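Beta-L-arabinobiosidase (Bacteroides thetaiotaomicron, PDB 5MQR) probably hydrolyses glycosidic bonds in the breakdown of plant pectin by a gut bacterium, with sialidase-like and arabinofuranosidase activities suggested. Local coordinates at residues A81-Q86 with R190-D195; Q314-G319 with I403-Q408. One frame throughout, in Å; residues are numbered along the deposited sequence.

How the contacts relate
Contacts 1 and 2 are separate joints: contact 1 joins two four-stranded antiparallel sheets, and contact 2 sets the turn of a third against the loop after strand 397-403. Their centres are 23 Å apart, their nearest atoms about 10 Å. The region before strand 387-393 touches both: Y82 meets I375, N379 and A383, while S317 OG bonds to the carbonyl of G385 and V405 N to the carboxylate of D386. Contact 1 lies 36 Å from the centre of the chain, and its I192 side chain is about 10 Å from a bound calcium ion. Contact 2 is more central, 13 Å out, with the P406 side chain about 14 Å from a bound HEPES molecule.

Contact 1. Residues A81-Q86 with R190-D195; sequences AYWNGQ and REIKKD
W83 pushes the outer corner of its indole against the backbone that leaves strand 186-192, and N84 lays its amide across the aliphatic chain of K194. CH2 of W83 comes 3.4 Å from O of I192 at a slant; at the ring's edge, near its plane, lie C of K193 and N of K194. With CG anti to the backbone N (chi1 -176°), the long ring system is carried away from its own strand and spans the gap to the second backbone. A tryptophan suits this place because a flat, wide group can cover that distance while its NE1 is satisfied by the carbonyl of G161. One ring face is roofed by the neighbouring N84, whose ND2 stands 3.7 Å above the ring plane, over its centre. The same amide crosses the K194 chain at about a right angle: OD1 of N84 is 3.5 Å from CG of K194, and ND2 of N84 3.7 Å from its CE. K194 therefore contributes methylenes here, and its exposed position suits a residue with a charged end. I192 stays further back, its CG2 4.5 Å from CZ3 of W83. No hydrogen bond crosses between the segments; they meet by van der Waals contact. N84 and G85 occupy the middle of a type I' turn, where positive phi is readily accepted by asparagine and glycine; W83 and Q86 close it through paired backbone bonds. This hairpin joins strands 74-83 and 86-94 of one four-stranded antiparallel sheet, and the contact docks it on another, as between blades of the beta propeller predicted here: W83 also rests on V157 and L163, and I192 on F155, L163 and T165, residues of strands 148-157 and 163-170.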
ATOM      1  N   ALA A  81      -0.630 -15.386 -25.203  1.00 25.24           N
ATOM      2  CA  ALA A  81      -0.221 -14.135 -25.839  1.00 25.33           C
ATOM      3  C   ALA A  81      -1.397 -13.142 -25.845  1.00 25.66           C
ATOM      4  O   ALA A  81      -2.530 -13.523 -25.546  1.00 25.07           O
ATOM      5  CB  ALA A  81       0.296 -14.386 -27.236  1.00 25.49           C
ATOM      6  N   TYR A  82      -1.099 -11.874 -26.122  1.00 25.96           N
ATOM      7  CA  TYR A  82      -2.107 -10.828 -26.281  1.00 26.83           C
ATOM      8  C   TYR A  82      -1.826 -10.049 -27.554  1.00 27.15           C
ATOM      9  O   TYR A  82      -0.755  -9.480 -27.714  1.00 27.55           O
ATOM     10  CB  TYR A  82      -2.090  -9.897 -25.065  1.00 26.75           C
ATOM     11  CG  TYR A  82      -3.190  -8.861 -25.028  1.00 27.21           C
ATOM     12  CD1 TYR A  82      -4.426  -9.154 -24.474  1.00 27.45           C
ATOM     13  CD2 TYR A  82      -2.983  -7.564 -25.533  1.00 28.42           C
ATOM     14  CE1 TYR A  82      -5.440  -8.196 -24.424  1.00 28.29           C
ATOM     15  CE2 TYR A  82      -3.989  -6.595 -25.506  1.00 28.63           C
ATOM     16  CZ  TYR A  82      -5.221  -6.913 -24.959  1.00 28.75           C
ATOM     17  OH  TYR A  82      -6.219  -5.969 -24.912  1.00 29.52           O
ATOM     18  N   TRP A  83      -2.788 -10.011 -28.457  1.00 27.65           N
ATOM     19  CA  TRP A  83      -2.551  -9.492 -29.786  1.00 28.60           C
ATOM     20  C   TRP A  83      -3.825  -8.922 -30.347  1.00 30.17           C
ATOM     21  O   TRP A  83      -4.859  -9.565 -30.281  1.00 30.08           O
ATOM     22  CB  TRP A  83      -2.105 -10.649 -30.669  1.00 28.24           C
ATOM     23  CG  TRP A  83      -1.727 -10.284 -32.038  1.00 28.38           C
ATOM     24  CD1 TRP A  83      -0.615  -9.603 -32.418  1.00 28.61           C
ATOM     25  CD2 TRP A  83      -2.445 -10.593 -33.239  1.00 28.59           C
ATOM     26  NE1 TRP A  83      -0.592  -9.466 -33.788  1.00 29.11           N
ATOM     27  CE2 TRP A  83      -1.701 -10.075 -34.315  1.00 29.25           C
ATOM     28  CE3 TRP A  83      -3.638 -11.266 -33.507  1.00 28.75           C
ATOM     29  CZ2 TRP A  83      -2.120 -10.195 -35.650  1.00 30.10           C
ATOM     30  CZ3 TRP A  83      -4.055 -11.403 -34.831  1.00 29.39           C
ATOM     31  CH2 TRP A  83      -3.299 -10.866 -35.889  1.00 30.29           C
ATOM     32  N   ASN A  84      -3.742  -7.745 -30.943  1.00 32.29           N
ATOM     33  CA  ASN A  84      -4.902  -7.063 -31.508  1.00 34.64           C
ATOM     34  C   ASN A  84      -6.106  -6.960 -30.584  1.00 32.62           C
ATOM     35  O   ASN A  84      -7.237  -7.276 -30.982  1.00 31.43           O
ATOM     36  CB  ASN A  84      -5.299  -7.708 -32.837  1.00 38.52           C
ATOM     37  CG  ASN A  84      -4.887  -6.864 -33.987  1.00 43.37           C
ATOM     38  OD1 ASN A  84      -5.700  -6.108 -34.536  1.00 48.40           O
ATOM     39  ND2 ASN A  84      -3.590  -6.888 -34.294  1.00 46.02           N
ATOM     40  N   GLY A  85      -5.835  -6.558 -29.343  1.00 31.28           N
ATOM     41  CA  GLY A  85      -6.854  -6.424 -28.323  1.00 30.80           C
ATOM     42  C   GLY A  85      -7.421  -7.729 -27.791  1.00 30.72           C
ATOM     43  O   GLY A  85      -8.439  -7.700 -27.122  1.00 32.02           O
ATOM     44  N   GLN A  86      -6.783  -8.871 -28.045  1.00 30.40           N
ATOM     45  CA  GLN A  86      -7.331 -10.170 -27.607  1.00 30.17           C
ATOM     46  C   GLN A  86      -6.280 -11.080 -27.005  1.00 28.65           C
ATOM     47  O   GLN A  86      -5.152 -11.108 -27.491  1.00 28.35           O
ATOM     48  CB  GLN A  86      -7.995 -10.923 -28.776  1.00 31.45           C
ATOM     49  CG  GLN A  86      -9.301 -10.283 -29.215  1.00 32.86           C
ATOM     50  CD  GLN A  86      -9.957 -10.935 -30.417  1.00 34.13           C
ATOM     51  OE1 GLN A  86     -10.535 -10.241 -31.236  1.00 36.52           O
ATOM     52  NE2 GLN A  86      -9.883 -12.258 -30.525  1.00 34.41           N
ATOM     53  N   ARG A 190       2.039 -21.739 -37.821  1.00 30.17           N
ATOM     54  CA  ARG A 190       1.067 -21.132 -38.728  1.00 30.71           C
ATOM     55  C   ARG A 190       0.692 -19.735 -38.258  1.00 30.85           C
ATOM     56  O   ARG A 190       0.765 -19.437 -37.072  1.00 29.74           O
ATOM     57  CB  ARG A 190      -0.176 -22.012 -38.868  1.00 30.42           C
ATOM     58  CG  ARG A 190      -1.163 -21.946 -37.717  1.00 29.57           C
ATOM     59  CD  ARG A 190      -2.144 -23.116 -37.773  1.00 29.65           C
ATOM     60  NE  ARG A 190      -2.792 -23.215 -39.078  1.00 30.35           N
ATOM     61  CZ  ARG A 190      -3.727 -24.099 -39.397  1.00 30.58           C
ATOM     62  NH1 ARG A 190      -4.165 -24.996 -38.519  1.00 30.58           N
ATOM     63  NH2 ARG A 190      -4.232 -24.079 -40.610  1.00 31.16           N
ATOM     64  N   GLU A 191       0.301 -18.887 -39.200  1.00 32.12           N
ATOM     65  CA  GLU A 191      -0.068 -17.534 -38.878  1.00 32.58           C
ATOM     66  C   GLU A 191      -1.492 -17.514 -38.355  1.00 32.53           C
ATOM     67  O   GLU A 191      -2.350 -18.230 -38.865  1.00 32.16           O
ATOM     68  CB  GLU A 191       0.038 -16.639 -40.104  1.00 33.75           C
ATOM     69  CG  GLU A 191      -0.274 -15.179 -39.759  1.00 34.33           C
ATOM     70  CD  GLU A 191       0.234 -14.189 -40.778  1.00 35.24           C
ATOM     71  OE1 GLU A 191       0.800 -14.614 -41.813  1.00 36.84           O
ATOM     72  OE2 GLU A 191       0.065 -12.978 -40.542  1.00 35.08           O
ATOM     73  N   ILE A 192      -1.722 -16.710 -37.329  1.00 32.38           N
ATOM     74  CA  ILE A 192      -3.063 -16.333 -36.926  1.00 33.54           C
ATOM     75  C   ILE A 192      -3.379 -14.922 -37.475  1.00 34.89           C
ATOM     76  O   ILE A 192      -2.643 -13.966 -37.242  1.00 33.88           O
ATOM     77  CB  ILE A 192      -3.225 -16.390 -35.403  1.00 32.91           C
ATOM     78  CG1 ILE A 192      -3.064 -17.838 -34.905  1.00 32.61           C
ATOM     79  CG2 ILE A 192      -4.592 -15.830 -34.992  1.00 33.01           C
ATOM     80  CD1 ILE A 192      -2.666 -17.926 -33.445  1.00 32.18           C
ATOM     81  N   LYS A 193      -4.481 -14.811 -38.207  1.00 37.62           N
ATOM     82  CA  LYS A 193      -4.852 -13.553 -38.881  1.00 40.78           C
ATOM     83  C   LYS A 193      -5.847 -12.724 -38.080  1.00 41.30           C
ATOM     84  O   LYS A 193      -6.495 -13.235 -37.165  1.00 39.63           O
ATOM     85  CB  LYS A 193      -5.331 -13.852 -40.303  1.00 42.83           C
ATOM     86  CG  LYS A 193      -4.155 -14.046 -41.261  1.00 45.22           C
ATOM     87  CD  LYS A 193      -4.373 -15.159 -42.275  1.00 47.90           C
ATOM     88  CE  LYS A 193      -3.761 -14.784 -43.628  1.00 50.74           C
ATOM     89  NZ  LYS A 193      -3.996 -15.828 -44.668  1.00 52.10           N
ATOM     90  N   LYS A 194      -5.924 -11.431 -38.397  1.00 44.97           N
ATOM     91  CA  LYS A 194      -6.814 -10.501 -37.657  1.00 47.49           C
ATOM     92  C   LYS A 194      -8.258 -10.990 -37.629  1.00 46.46           C
ATOM     93  O   LYS A 194      -8.943 -10.885 -36.597  1.00 45.26           O
ATOM     94  CB  LYS A 194      -6.766  -9.071 -38.225  1.00 51.12           C
ATOM     95  CG  LYS A 194      -5.938  -8.115 -37.369  1.00 54.83           C
ATOM     96  CD  LYS A 194      -5.612  -6.809 -38.101  1.00 57.88           C
ATOM     97  CE  LYS A 194      -4.170  -6.342 -37.877  1.00 59.64           C
ATOM     98  NZ  LYS A 194      -3.748  -5.449 -39.013  1.00 62.63           N
ATOM     99  N   ASP A 195      -8.683 -11.561 -38.758  1.00 45.35           N
ATOM    100  CA  ASP A 195     -10.049 -12.033 -38.931  1.00 45.09           C
ATOM    101  C   ASP A 195     -10.370 -13.366 -38.240  1.00 43.41           C
ATOM    102  O   ASP A 195     -11.452 -13.911 -38.450  1.00 44.16           O
ATOM    103  CB  ASP A 195     -10.401 -12.090 -40.437  1.00 46.34           C
ATOM    104  CG  ASP A 195      -9.569 -13.116 -41.224  1.00 46.87           C
ATOM    105  OD1 ASP A 195      -9.060 -14.091 -40.642  1.00 46.46           O
ATOM    106  OD2 ASP A 195      -9.416 -12.935 -42.447  1.00 48.81           O
TER

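Contact 2. Residues Q314-G319 with I403-Q408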
ATOM      1  N   GLN A 314       8.004 -12.668 -14.699  1.00 24.08           N
ATOM      2  CA  GLN A 314       7.908 -11.571 -15.645  1.00 24.86           C
ATOM      3  C   GLN A 314       8.009 -10.217 -14.976  1.00 25.76           C
ATOM      4  O   GLN A 314       7.761 -10.084 -13.778  1.00 25.11           O
ATOM      5  CB  GLN A 314       6.593 -11.633 -16.432  1.00 24.50           C
ATOM      6  CG  GLN A 314       5.314 -11.333 -15.648  1.00 24.09           C
ATOM      7  CD  GLN A 314       4.089 -11.321 -16.567  1.00 24.63           C
ATOM      8  OE1 GLN A 314       3.504 -12.368 -16.889  1.00 24.04           O
ATOM      9  NE2 GLN A 314       3.720 -10.131 -17.021  1.00 24.82           N
ATOM     10  N   ARG A 315       8.351  -9.226 -15.798  1.00 27.46           N
ATOM     11  CA  ARG A 315       8.126  -7.836 -15.496  1.00 28.91           C
ATOM     12  C   ARG A 315       6.621  -7.466 -15.595  1.00 27.84           C
ATOM     13  O   ARG A 315       5.920  -7.932 -16.475  1.00 27.80           O
ATOM     14  CB  ARG A 315       8.965  -6.944 -16.433  1.00 31.52           C
ATOM     15  CG  ARG A 315       9.149  -5.561 -15.832  1.00 34.09           C
ATOM     16  CD  ARG A 315      10.023  -4.599 -16.620  1.00 36.78           C
ATOM     17  NE  ARG A 315      10.551  -3.624 -15.659  1.00 40.03           N
ATOM     18  CZ  ARG A 315      11.484  -2.704 -15.902  1.00 41.76           C
ATOM     19  NH1 ARG A 315      12.028  -2.577 -17.113  1.00 45.04           N
ATOM     20  NH2 ARG A 315      11.875  -1.905 -14.910  1.00 41.83           N
ATOM     21  N   LEU A 316       6.147  -6.641 -14.677  1.00 26.87           N
ATOM     22  CA  LEU A 316       4.759  -6.191 -14.645  1.00 27.32           C
ATOM     23  C   LEU A 316       4.644  -4.796 -15.264  1.00 28.27           C
ATOM     24  O   LEU A 316       5.666  -4.156 -15.569  1.00 28.63           O
ATOM     25  CB  LEU A 316       4.236  -6.191 -13.204  1.00 26.60           C
ATOM     26  CG  LEU A 316       4.406  -7.528 -12.469  1.00 26.57           C
ATOM     27  CD1 LEU A 316       4.085  -7.396 -10.990  1.00 26.88           C
ATOM     28  CD2 LEU A 316       3.536  -8.595 -13.094  1.00 26.33           C
ATOM     29  N   SER A 317       3.403  -4.337 -15.463  1.00 28.43           N
ATOM     30  CA  SER A 317       3.158  -3.049 -16.123  1.00 28.85           C
ATOM     31  C   SER A 317       3.578  -1.858 -15.250  1.00 28.74           C
ATOM     32  O   SER A 317       3.755  -0.773 -15.766  1.00 28.93           O
ATOM     33  CB  SER A 317       1.686  -2.890 -16.544  1.00 28.65           C
ATOM     34  OG  SER A 317       0.829  -2.670 -15.443  1.00 28.04           O
ATOM     35  N   ASP A 318       3.711  -2.060 -13.939  1.00 28.49           N
ATOM     36  CA  ASP A 318       4.206  -1.006 -13.035  1.00 28.19           C
ATOM     37  C   ASP A 318       5.733  -0.979 -12.896  1.00 27.64           C
ATOM     38  O   ASP A 318       6.241  -0.264 -12.068  1.00 28.49           O
ATOM     39  CB  ASP A 318       3.535  -1.115 -11.648  1.00 27.55           C
ATOM     40  CG  ASP A 318       3.941  -2.376 -10.868  1.00 27.82           C
ATOM     41  OD1 ASP A 318       4.755  -3.187 -11.382  1.00 27.96           O
ATOM     42  OD2 ASP A 318       3.450  -2.552  -9.719  1.00 26.99           O
ATOM     43  N   GLY A 319       6.464  -1.767 -13.677  1.00 27.82           N
ATOM     44  CA  GLY A 319       7.928  -1.776 -13.616  1.00 27.95           C
ATOM     45  C   GLY A 319       8.524  -2.755 -12.600  1.00 27.76           C
ATOM     46  O   GLY A 319       9.738  -2.967 -12.598  1.00 28.82           O
ATOM     47  N   ILE A 403      -4.431 -11.208 -12.008  1.00 23.82           N
ATOM     48  CA  ILE A 403      -3.887 -10.652 -10.770  1.00 24.03           C
ATOM     49  C   ILE A 403      -3.727  -9.135 -10.959  1.00 24.21           C
ATOM     50  O   ILE A 403      -2.956  -8.708 -11.821  1.00 24.43           O
ATOM     51  CB  ILE A 403      -2.551 -11.314 -10.424  1.00 23.42           C
ATOM     52  CG1 ILE A 403      -2.781 -12.822 -10.231  1.00 23.32           C
ATOM     53  CG2 ILE A 403      -1.934 -10.673  -9.192  1.00 23.09           C
ATOM     54  CD1 ILE A 403      -1.614 -13.677 -10.655  1.00 23.71           C
ATOM     55  N   PRO A 404      -4.486  -8.323 -10.185  1.00 24.39           N
ATOM     56  CA  PRO A 404      -4.375  -6.860 -10.360  1.00 25.15           C
ATOM     57  C   PRO A 404      -2.989  -6.308 -10.046  1.00 24.55           C
ATOM     58  O   PRO A 404      -2.337  -6.795  -9.138  1.00 24.41           O
ATOM     59  CB  PRO A 404      -5.428  -6.291  -9.400  1.00 24.95           C
ATOM     60  CG  PRO A 404      -6.445  -7.393  -9.320  1.00 25.30           C
ATOM     61  CD  PRO A 404      -5.631  -8.667  -9.324  1.00 24.61           C
ATOM     62  N   VAL A 405      -2.568  -5.340 -10.855  1.00 24.36           N
ATOM     63  CA  VAL A 405      -1.276  -4.674 -10.766  1.00 24.54           C
ATOM     64  C   VAL A 405      -1.565  -3.170 -10.655  1.00 24.47           C
ATOM     65  O   VAL A 405      -2.450  -2.651 -11.358  1.00 23.21           O
ATOM     66  CB  VAL A 405      -0.425  -4.988 -12.004  1.00 25.21           C
ATOM     67  CG1 VAL A 405       0.889  -4.224 -12.013  1.00 25.43           C
ATOM     68  CG2 VAL A 405      -0.163  -6.490 -12.065  1.00 25.09           C
ATOM     69  N   PRO A 406      -0.882  -2.462  -9.746  1.00 24.98           N
ATOM     70  CA  PRO A 406       0.112  -3.020  -8.801  1.00 24.57           C
ATOM     71  C   PRO A 406      -0.454  -4.063  -7.842  1.00 23.45           C
ATOM     72  O   PRO A 406      -1.600  -3.956  -7.418  1.00 22.18           O
ATOM     73  CB  PRO A 406       0.613  -1.778  -8.013  1.00 25.11           C
ATOM     74  CG  PRO A 406      -0.197  -0.604  -8.470  1.00 25.22           C
ATOM     75  CD  PRO A 406      -1.083  -0.998  -9.614  1.00 24.88           C
ATOM     76  N   VAL A 407       0.360  -5.064  -7.513  1.00 23.92           N
ATOM     77  CA  VAL A 407      -0.112  -6.192  -6.712  1.00 24.27           C
ATOM     78  C   VAL A 407      -0.229  -5.761  -5.255  1.00 24.74           C
ATOM     79  O   VAL A 407       0.742  -5.373  -4.678  1.00 25.17           O
ATOM     80  CB  VAL A 407       0.822  -7.403  -6.852  1.00 24.14           C
ATOM     81  CG1 VAL A 407       0.261  -8.605  -6.064  1.00 23.88           C
ATOM     82  CG2 VAL A 407       1.035  -7.758  -8.337  1.00 23.97           C
ATOM     83  N   GLN A 408      -1.426  -5.798  -4.693  1.00 26.11           N
ATOM     84  CA  GLN A 408      -1.693  -5.374  -3.314  1.00 27.93           C
ATOM     85  C   GLN A 408      -1.831  -6.623  -2.444  1.00 26.85           C
ATOM     86  O   GLN A 408      -2.569  -7.507  -2.804  1.00 26.05           O
ATOM     87  CB  GLN A 408      -3.029  -4.620  -3.229  1.00 30.86           C
ATOM     88  CG  GLN A 408      -3.026  -3.111  -3.167  1.00 33.96           C
ATOM     89  CD  GLN A 408      -4.455  -2.585  -3.070  1.00 37.73           C
ATOM     90  OE1 GLN A 408      -5.199  -2.589  -4.065  1.00 39.83           O
ATOM     91  NE2 GLN A 408      -4.874  -2.203  -1.862  1.00 39.28           N
TER
HETATM   92  O   HOH W   1       3.390  -4.735  -8.242  1.00 26.81           O
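V405 presses its CG1 methyl into the outer side of a type I beta turn, L316 to G319, the hairpin bend between strands 311-315 and 321-325 of a four-stranded antiparallel sheet in the BNR repeat-like region. This is the tightly packed part. CG1 is anti to the backbone N (chi1 175°), which directs it at three successive residues; CG1 of V405 lies 3.7 Å from CG of D318, and also meets OG of S317 and CB of L316. At the buried apolar end of the contact L316 and V407 cross at about a right angle, CD1 of L316 4.1 Å from CG2 of V407, and branched apolar residues suit a place also lined by A322, L338, V48 and L387. The other side is polar and water-bridged, with exposed S317 at its rim. A serine suits that place because its OG can reach the carbonyl of G385 while lying alongside CG1 of V405. CB of P406 comes within 3.4 Å of OD2 of D318, the proline following a cis peptide bond. The two oxygens of D318 have different tasks, OD1 pairing with OG1 of T320 just past the turn and OD2 facing the second segment. Between the segments, a single water donates to D318 OD2 at 2.6 Å and accepts from V407 N at 3.1 Å. With an alanine here in place of D318, the water would lose its carboxylate acceptor, and T320 OG1 is likely to be left without its aspartate partner. G319 closes the bend with positive phi, a conformation well suited to glycine, and its N bonds back to L316 O. On the far side of the turn, R315 NE donates to G319 O, which lies in the guanidinium plane.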